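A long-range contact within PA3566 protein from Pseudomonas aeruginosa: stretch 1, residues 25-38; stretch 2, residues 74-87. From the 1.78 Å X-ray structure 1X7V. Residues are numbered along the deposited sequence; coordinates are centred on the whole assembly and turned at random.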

ATOM      1  N   ARG A  25      -6.189  -0.311 -10.708  1.00 70.41           N
ATOM      2  CA  ARG A  25      -5.341   0.392 -11.682  1.00 71.36           C
ATOM      3  C   ARG A  25      -4.407   1.323 -10.931  1.00 70.55           C
ATOM      4  O   ARG A  25      -3.217   1.329 -11.163  1.00 71.55           O
ATOM      5  CB  ARG A  25      -6.196   1.176 -12.675  1.00 72.12           C
ATOM      6  CG  ARG A  25      -5.390   1.911 -13.651  1.00 74.53           C
ATOM      7  CD  ARG A  25      -6.216   2.412 -14.788  1.00 77.38           C
ATOM      8  NE  ARG A  25      -7.304   3.200 -14.302  1.00 81.72           N
ATOM      9  CZ  ARG A  25      -8.597   2.965 -14.543  1.00 82.56           C
ATOM     10  NH1 ARG A  25      -9.034   1.982 -15.353  1.00 86.43           N
ATOM     11  NH2 ARG A  25      -9.458   3.772 -13.995  1.00 81.03           N
ATOM     12  N   GLU A  26      -4.955   2.078  -9.996  1.00 71.92           N
ATOM     13  CA  GLU A  26      -4.199   3.055  -9.249  1.00 72.80           C
ATOM     14  C   GLU A  26      -3.193   2.415  -8.299  1.00 73.10           C
ATOM     15  O   GLU A  26      -2.044   2.887  -8.212  1.00 73.69           O
ATOM     16  CB  GLU A  26      -5.161   3.993  -8.510  1.00 74.15           C
ATOM     17  CG  GLU A  26      -5.988   4.868  -9.461  1.00 78.00           C
ATOM     18  CD  GLU A  26      -5.142   5.753 -10.418  1.00 84.71           C
ATOM     19  OE1 GLU A  26      -4.471   6.677  -9.897  1.00 88.56           O
ATOM     20  OE2 GLU A  26      -5.160   5.556 -11.691  1.00 89.04           O
ATOM     21  N   LEU A  27      -3.624   1.385  -7.573  1.00 71.58           N
ATOM     22  CA  LEU A  27      -2.737   0.625  -6.645  1.00 71.32           C
ATOM     23  C   LEU A  27      -1.592  -0.069  -7.385  1.00 70.87           C
ATOM     24  O   LEU A  27      -0.446  -0.103  -6.927  1.00 70.42           O
ATOM     25  CB  LEU A  27      -3.553  -0.389  -5.828  1.00 70.76           C
ATOM     26  CG  LEU A  27      -4.538   0.154  -4.823  1.00 71.04           C
ATOM     27  CD1 LEU A  27      -5.439  -0.935  -4.225  1.00 69.23           C
ATOM     28  CD2 LEU A  27      -3.781   0.959  -3.697  1.00 71.89           C
ATOM     29  N   ARG A  28      -1.862  -0.614  -8.563  1.00 71.83           N
ATOM     30  CA  ARG A  28      -0.815  -1.353  -9.312  1.00 72.48           C
ATOM     31  C   ARG A  28       0.382  -0.401  -9.654  1.00 72.02           C
ATOM     32  O   ARG A  28       1.572  -0.795  -9.657  1.00 73.20           O
ATOM     33  CB  ARG A  28      -1.388  -1.959 -10.576  1.00 72.79           C
ATOM     34  CG  ARG A  28      -2.193  -3.267 -10.394  1.00 74.98           C
ATOM     35  CD  ARG A  28      -2.749  -3.672 -11.763  1.00 76.38           C
ATOM     36  NE  ARG A  28      -3.437  -4.964 -11.769  1.00 77.55           N
ATOM     37  CZ  ARG A  28      -2.856  -6.159 -11.850  1.00 79.31           C
ATOM     38  NH1 ARG A  28      -1.541  -6.296 -11.942  1.00 81.04           N
ATOM     39  NH2 ARG A  28      -3.609  -7.248 -11.862  1.00 78.87           N
ATOM     40  N   ALA A  29       0.057   0.859  -9.853  1.00 70.82           N
ATOM     41  CA  ALA A  29       1.035   1.874 -10.253  1.00 71.40           C
ATOM     42  C   ALA A  29       2.045   2.078  -9.163  1.00 71.08           C
ATOM     43  O   ALA A  29       3.192   2.542  -9.440  1.00 70.38           O
ATOM     44  CB  ALA A  29       0.364   3.188 -10.543  1.00 71.60           C
ATOM     45  N   LEU A  30       1.629   1.791  -7.934  1.00 71.13           N
ATOM     46  CA  LEU A  30       2.543   1.980  -6.776  1.00 71.33           C
ATOM     47  C   LEU A  30       3.686   0.966  -6.687  1.00 71.41           C
ATOM     48  O   LEU A  30       4.727   1.226  -6.044  1.00 70.72           O
ATOM     49  CB  LEU A  30       1.734   1.963  -5.492  1.00 71.66           C
ATOM     50  CG  LEU A  30       0.839   3.192  -5.307  1.00 71.81           C
ATOM     51  CD1 LEU A  30      -0.135   2.998  -4.142  1.00 75.35           C
ATOM     52  CD2 LEU A  30       1.679   4.368  -5.035  1.00 75.05           C
ATOM     53  N   VAL A  31       3.474  -0.226  -7.248  1.00 70.56           N
ATOM     54  CA  VAL A  31       4.280  -1.354  -6.864  1.00 70.43           C
ATOM     55  C   VAL A  31       5.748  -1.302  -7.352  1.00 70.10           C
ATOM     56  O   VAL A  31       6.675  -1.436  -6.535  1.00 70.32           O
ATOM     57  CB  VAL A  31       3.537  -2.690  -7.232  1.00 70.03           C
ATOM     58  CG1 VAL A  31       4.402  -3.910  -6.883  1.00 72.47           C
ATOM     59  CG2 VAL A  31       2.191  -2.757  -6.513  1.00 69.87           C
ATOM     60  N   ALA A  32       5.969  -1.136  -8.657  1.00 70.09           N
ATOM     61  CA  ALA A  32       7.330  -1.165  -9.167  1.00 70.38           C
ATOM     62  C   ALA A  32       8.159  -0.033  -8.548  1.00 69.09           C
ATOM     63  O   ALA A  32       9.281  -0.290  -8.073  1.00 69.88           O
ATOM     64  CB  ALA A  32       7.353  -1.080 -10.670  1.00 71.91           C
ATOM     65  N   PRO A  33       7.647   1.207  -8.545  1.00 69.47           N
ATOM     66  CA  PRO A  33       8.508   2.253  -7.988  1.00 69.27           C
ATOM     67  C   PRO A  33       8.744   2.068  -6.492  1.00 69.29           C
ATOM     68  O   PRO A  33       9.842   2.422  -5.976  1.00 70.93           O
ATOM     69  CB  PRO A  33       7.770   3.550  -8.309  1.00 69.55           C
ATOM     70  CG  PRO A  33       6.393   3.153  -8.618  1.00 72.16           C
ATOM     71  CD  PRO A  33       6.402   1.767  -9.102  1.00 70.04           C
ATOM     72  N   SER A  34       7.747   1.565  -5.774  1.00 68.63           N
ATOM     73  CA  SER A  34       7.922   1.357  -4.328  1.00 68.34           C
ATOM     74  C   SER A  34       8.947   0.263  -4.029  1.00 68.84           C
ATOM     75  O   SER A  34       9.778   0.398  -3.121  1.00 67.95           O
ATOM     76  CB  SER A  34       6.600   1.087  -3.638  1.00 68.20           C
ATOM     77  OG  SER A  34       5.702   2.183  -3.703  1.00 68.95           O
ATOM     78  N   ARG A  35       8.914  -0.826  -4.795  1.00 68.24           N
ATOM     79  CA  ARG A  35       9.843  -1.938  -4.596  1.00 68.70           C
ATOM     80  C   ARG A  35      11.317  -1.485  -4.772  1.00 69.14           C
ATOM     81  O   ARG A  35      12.226  -2.029  -4.116  1.00 70.16           O
ATOM     82  CB  ARG A  35       9.544  -3.053  -5.594  1.00 68.45           C
ATOM     83  CG  ARG A  35       8.414  -3.937  -5.194  1.00 69.61           C
ATOM     84  CD  ARG A  35       8.060  -4.910  -6.336  1.00 69.43           C
ATOM     85  NE  ARG A  35       6.993  -5.790  -5.884  1.00 69.66           N
ATOM     86  CZ  ARG A  35       6.450  -6.741  -6.632  1.00 73.41           C
ATOM     87  NH1 ARG A  35       6.928  -6.973  -7.842  1.00 74.12           N
ATOM     88  NH2 ARG A  35       5.470  -7.490  -6.155  1.00 74.72           N
ATOM     89  N   ALA A  36      11.534  -0.471  -5.623  1.00 68.14           N
ATOM     90  CA  ALA A  36      12.861   0.039  -5.949  1.00 68.40           C
ATOM     91  C   ALA A  36      13.415   0.922  -4.834  1.00 68.54           C
ATOM     92  O   ALA A  36      14.626   1.168  -4.782  1.00 67.82           O
ATOM     93  CB  ALA A  36      12.806   0.820  -7.257  1.00 68.59           C
ATOM     94  N   GLU A  37      12.533   1.441  -3.969  1.00 68.12           N
ATOM     95  CA  GLU A  37      12.974   2.416  -2.960  1.00 69.08           C
ATOM     96  C   GLU A  37      13.972   1.820  -1.963  1.00 68.49           C
ATOM     97  O   GLU A  37      13.855   0.684  -1.559  1.00 67.49           O
ATOM     98  CB  GLU A  37      11.789   2.967  -2.192  1.00 69.03           C
ATOM     99  CG  GLU A  37      10.912   3.867  -2.971  1.00 71.26           C
ATOM    100  CD  GLU A  37       9.772   4.357  -2.083  1.00 73.68           C
ATOM    101  OE1 GLU A  37      10.111   5.010  -1.056  1.00 77.52           O
ATOM    102  OE2 GLU A  37       8.582   4.075  -2.395  1.00 75.20           O
ATOM    103  N   ALA A  38      14.945   2.647  -1.564  1.00 68.24           N
ATOM    104  CA  ALA A  38      15.860   2.310  -0.480  1.00 69.43           C
ATOM    105  C   ALA A  38      15.053   1.810   0.719  1.00 69.44           C
ATOM    106  O   ALA A  38      14.018   2.412   1.073  1.00 69.83           O
ATOM    107  CB  ALA A  38      16.626   3.529  -0.068  1.00 70.27           C
ATOM    108  N   GLU A  74       7.108  10.859  -5.272  1.00 77.78           N
ATOM    109  CA  GLU A  74       6.241  11.248  -6.373  1.00 78.62           C
ATOM    110  C   GLU A  74       5.123  10.238  -6.603  1.00 77.31           C
ATOM    111  O   GLU A  74       3.978  10.610  -6.650  1.00 76.18           O
ATOM    112  CB  GLU A  74       7.106  11.329  -7.615  1.00 79.58           C
ATOM    113  CG  GLU A  74       6.497  12.003  -8.808  1.00 83.26           C
ATOM    114  CD  GLU A  74       7.545  12.485  -9.857  1.00 84.04           C
ATOM    115  OE1 GLU A  74       7.147  13.147 -10.848  1.00 90.87           O
ATOM    116  OE2 GLU A  74       8.771  12.234  -9.693  1.00 91.72           O
ATOM    117  N   HIS A  75       5.479   8.962  -6.711  1.00 76.11           N
ATOM    118  CA  HIS A  75       4.491   7.894  -6.906  1.00 76.49           C
ATOM    119  C   HIS A  75       3.482   7.815  -5.774  1.00 76.59           C
ATOM    120  O   HIS A  75       2.265   7.716  -6.016  1.00 76.48           O
ATOM    121  CB  HIS A  75       5.139   6.511  -7.230  1.00 75.67           C
ATOM    122  CG  HIS A  75       6.106   6.015  -6.203  1.00 75.29           C
ATOM    123  ND1 HIS A  75       7.403   6.470  -6.121  1.00 75.68           N
ATOM    124  CD2 HIS A  75       5.980   5.052  -5.258  1.00 75.02           C
ATOM    125  CE1 HIS A  75       8.023   5.844  -5.124  1.00 77.37           C
ATOM    126  NE2 HIS A  75       7.175   4.988  -4.577  1.00 76.11           N
ATOM    127  N   PHE A  76       3.953   7.909  -4.542  1.00 76.48           N
ATOM    128  CA  PHE A  76       3.065   7.829  -3.432  1.00 78.34           C
ATOM    129  C   PHE A  76       2.102   9.025  -3.401  1.00 79.32           C
ATOM    130  O   PHE A  76       0.892   8.878  -3.129  1.00 80.61           O
ATOM    131  CB  PHE A  76       3.844   7.798  -2.128  1.00 78.62           C
ATOM    132  CG  PHE A  76       2.956   7.729  -0.918  1.00 79.09           C
ATOM    133  CD1 PHE A  76       2.508   6.508  -0.455  1.00 80.46           C
ATOM    134  CD2 PHE A  76       2.531   8.900  -0.287  1.00 80.31           C
ATOM    135  CE1 PHE A  76       1.673   6.420   0.669  1.00 82.27           C
ATOM    136  CE2 PHE A  76       1.668   8.828   0.830  1.00 81.21           C
ATOM    137  CZ  PHE A  76       1.240   7.599   1.290  1.00 81.90           C
ATOM    138  N   LEU A  77       2.629  10.217  -3.643  1.00 79.37           N
ATOM    139  CA  LEU A  77       1.763  11.404  -3.635  1.00 80.23           C
ATOM    140  C   LEU A  77       0.811  11.442  -4.828  1.00 80.77           C
ATOM    141  O   LEU A  77      -0.302  11.930  -4.688  1.00 80.18           O
ATOM    142  CB  LEU A  77       2.571  12.674  -3.531  1.00 80.09           C
ATOM    143  CG  LEU A  77       3.285  12.844  -2.192  1.00 80.62           C
ATOM    144  CD1 LEU A  77       4.168  14.072  -2.243  1.00 80.85           C
ATOM    145  CD2 LEU A  77       2.343  12.911  -0.977  1.00 81.13           C
ATOM    146  N   ARG A  78       1.212  10.890  -5.973  1.00 81.36           N
ATOM    147  CA  ARG A  78       0.283  10.745  -7.105  1.00 83.05           C
ATOM    148  C   ARG A  78      -0.939   9.857  -6.804  1.00 82.29           C
ATOM    149  O   ARG A  78      -2.048  10.100  -7.334  1.00 81.41           O
ATOM    150  CB  ARG A  78       0.987  10.235  -8.359  1.00 83.34           C
ATOM    151  CG  ARG A  78       1.754  11.316  -9.103  1.00 85.59           C
ATOM    152  CD  ARG A  78       2.172  10.831 -10.486  1.00 88.62           C
ATOM    153  NE  ARG A  78       3.055   9.662 -10.376  1.00 91.75           N
ATOM    154  CZ  ARG A  78       4.366   9.653 -10.627  1.00 94.76           C
ATOM    155  NH1 ARG A  78       5.011  10.742 -11.072  1.00 97.39           N
ATOM    156  NH2 ARG A  78       5.045   8.531 -10.458  1.00 95.48           N
ATOM    157  N   PHE A  79      -0.747   8.856  -5.952  1.00 81.84           N
ATOM    158  CA  PHE A  79      -1.852   8.015  -5.541  1.00 82.58           C
ATOM    159  C   PHE A  79      -2.852   8.853  -4.708  1.00 83.07           C
ATOM    160  O   PHE A  79      -4.092   8.784  -4.911  1.00 82.35           O
ATOM    161  CB  PHE A  79      -1.374   6.800  -4.766  1.00 82.55           C
ATOM    162  CG  PHE A  79      -2.491   6.018  -4.222  1.00 82.62           C
ATOM    163  CD1 PHE A  79      -3.164   5.129  -5.037  1.00 81.84           C
ATOM    164  CD2 PHE A  79      -2.970   6.261  -2.939  1.00 84.18           C
ATOM    165  CE1 PHE A  79      -4.258   4.424  -4.569  1.00 82.06           C
ATOM    166  CE2 PHE A  79      -4.068   5.572  -2.465  1.00 82.87           C
ATOM    167  CZ  PHE A  79      -4.715   4.633  -3.290  1.00 83.37           C
ATOM    168  N   SER A  80      -2.290   9.694  -3.838  1.00 82.90           N
ATOM    169  CA  SER A  80      -3.062  10.603  -2.999  1.00 83.71           C
ATOM    170  C   SER A  80      -3.849  11.625  -3.800  1.00 83.69           C
ATOM    171  O   SER A  80      -4.907  12.072  -3.339  1.00 85.59           O
ATOM    172  CB  SER A  80      -2.129  11.362  -2.036  1.00 84.01           C
ATOM    173  OG  SER A  80      -1.169  10.487  -1.470  1.00 86.64           O
ATOM    174  N   ARG A  81      -3.351  11.996  -4.973  1.00 83.20           N
ATOM    175  CA  ARG A  81      -3.906  13.106  -5.751  1.00 83.71           C
ATOM    176  C   ARG A  81      -5.067  12.715  -6.648  1.00 83.03           C
ATOM    177  O   ARG A  81      -4.905  12.380  -7.823  1.00 83.02           O
ATOM    178  CB  ARG A  81      -2.828  13.792  -6.596  1.00 83.74           C
ATOM    179  CG  ARG A  81      -1.952  14.603  -5.767  1.00 85.58           C
ATOM    180  CD  ARG A  81      -0.717  15.038  -6.507  1.00 88.31           C
ATOM    181  NE  ARG A  81      -1.052  15.754  -7.733  1.00 90.96           N
ATOM    182  CZ  ARG A  81      -0.150  16.085  -8.655  1.00 93.66           C
ATOM    183  NH1 ARG A  81       1.134  15.754  -8.489  1.00 94.67           N
ATOM    184  NH2 ARG A  81      -0.535  16.727  -9.754  1.00 93.74           N
ATOM    185  N   GLY A  82      -6.252  12.807  -6.077  1.00 81.74           N
ATOM    186  CA  GLY A  82      -7.460  12.733  -6.850  1.00 81.44           C
ATOM    187  C   GLY A  82      -8.228  11.455  -6.609  1.00 80.91           C
ATOM    188  O   GLY A  82      -9.336  11.331  -7.096  1.00 81.40           O
ATOM    189  N   ASN A  83      -7.682  10.504  -5.856  1.00 80.78           N
ATOM    190  CA  ASN A  83      -8.378   9.216  -5.723  1.00 81.08           C
ATOM    191  C   ASN A  83      -9.339   9.066  -4.527  1.00 80.91           C
ATOM    192  O   ASN A  83      -9.935   8.032  -4.363  1.00 80.31           O
ATOM    193  CB  ASN A  83      -7.373   8.065  -5.764  1.00 81.54           C
ATOM    194  CG  ASN A  83      -6.649   7.997  -7.106  1.00 82.90           C
ATOM    195  OD1 ASN A  83      -7.289   8.101  -8.148  1.00 83.63           O
ATOM    196  ND2 ASN A  83      -5.305   7.840  -7.084  1.00 82.90           N
ATOM    197  N   GLU A  84      -9.540  10.111  -3.739  1.00 80.64           N
ATOM    198  CA  GLU A  84     -10.289   9.963  -2.501  1.00 80.24           C
ATOM    199  C   GLU A  84     -11.717   9.429  -2.746  1.00 78.84           C
ATOM    200  O   GLU A  84     -12.193   8.603  -1.979  1.00 78.42           O
ATOM    201  CB  GLU A  84     -10.309  11.288  -1.732  1.00 80.53           C
ATOM    202  CG  GLU A  84     -11.066  11.246  -0.429  1.00 82.09           C
ATOM    203  CD  GLU A  84     -10.864  12.511   0.451  1.00 83.86           C
ATOM    204  OE1 GLU A  84     -11.213  12.450   1.640  1.00 90.10           O
ATOM    205  OE2 GLU A  84     -10.366  13.544  -0.033  1.00 88.31           O
ATOM    206  N   ALA A  85     -12.364   9.843  -3.838  1.00 77.58           N
ATOM    207  CA  ALA A  85     -13.720   9.360  -4.133  1.00 77.41           C
ATOM    208  C   ALA A  85     -13.775   7.876  -4.507  1.00 76.15           C
ATOM    209  O   ALA A  85     -14.847   7.266  -4.442  1.00 76.65           O
ATOM    210  CB  ALA A  85     -14.388  10.199  -5.209  1.00 77.76           C
ATOM    211  N   LEU A  86     -12.630   7.289  -4.836  1.00 75.24           N
ATOM    212  CA  LEU A  86     -12.528   5.847  -5.142  1.00 75.93           C
ATOM    213  C   LEU A  86     -12.502   4.982  -3.878  1.00 74.34           C
ATOM    214  O   LEU A  86     -12.638   3.776  -3.970  1.00 75.08           O
ATOM    215  CB  LEU A  86     -11.266   5.528  -5.968  1.00 76.19           C
ATOM    216  CG  LEU A  86     -11.037   6.091  -7.375  1.00 80.12           C
ATOM    217  CD1 LEU A  86      -9.885   5.330  -8.062  1.00 82.07           C
ATOM    218  CD2 LEU A  86     -12.282   6.039  -8.224  1.00 80.38           C
ATOM    219  N   LEU A  87     -12.325   5.590  -2.706  1.00 73.17           N
ATOM    220  CA  LEU A  87     -12.028   4.887  -1.472  1.00 73.54           C
ATOM    221  C   LEU A  87     -13.214   4.921  -0.531  1.00 73.78           C
ATOM    222  O   LEU A  87     -13.866   5.951  -0.389  1.00 75.22           O
ATOM    223  CB  LEU A  87     -10.857   5.567  -0.728  1.00 73.69           C
ATOM    224  CG  LEU A  87      -9.517   5.631  -1.407  1.00 77.25           C
ATOM    225  CD1 LEU A  87      -8.563   6.554  -0.668  1.00 80.55           C
ATOM    226  CD2 LEU A  87      -8.947   4.219  -1.477  1.00 79.98           C
TER

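Two helices of one chain, 25-36 and 74-80, lie side by side and run nearly antiparallel, at 166°. Their axes come within 9.5 Å. Across the antiparallel pair, the nearest CA atoms are those of Leu30 and His75, and of Glu26 and Phe79. The contact buries 469 Å² in all, and His75, Phe79 and Glu26 lose the most surface to it.

His75 points toward the first helix with chi1 in the p rotamer. Pro33 covers one face of its ring: Pro33 CB lies 3.6 Å from the centroid of the His75 ring, almost on the ring normal, a CH-pi contact. The ring edge meets polar groups instead. His75 NE2 donates a hydrogen bond to Glu37 OE2 at 2.8 Å, which ties the second helix to the loop just after the first. Ser34 OG is also at this edge, 3.3 Å from His75 CD2. The same hydroxyl donates to Leu30 O within its own helix, with Ser34 OG to Leu30 O at 2.7 Å.

Phe79 receives the two leucines of the first helix. Leu27 CD2 reaches Phe79 CE1 at 3.6 Å, and Leu30 CD1 reaches Phe79 CD1 at 3.8 Å. Leu30 CD1 also makes an off-centre CH-pi contact with this ring, 4.2 Å from the centroid. On its other branch, Leu30 CD2 packs against the backbone at His75 O, 3.5 Å away.

Glu26 points toward the second stretch and combines both kinds of chemistry. Its aliphatic part packs near Phe79 and Leu86, with Glu26 CG 4.2 Å from Leu86 CD1. Its carboxylate accepts a hydrogen bond from Asn83, which lies past the end of the 74-80 helix: Asn83 ND2 to Glu26 OE1 is 3.2 Å. Asn83 ND2 also donates to Phe79 O at 2.7 Å, so one amide group links Glu26 to the backbone of the second helix.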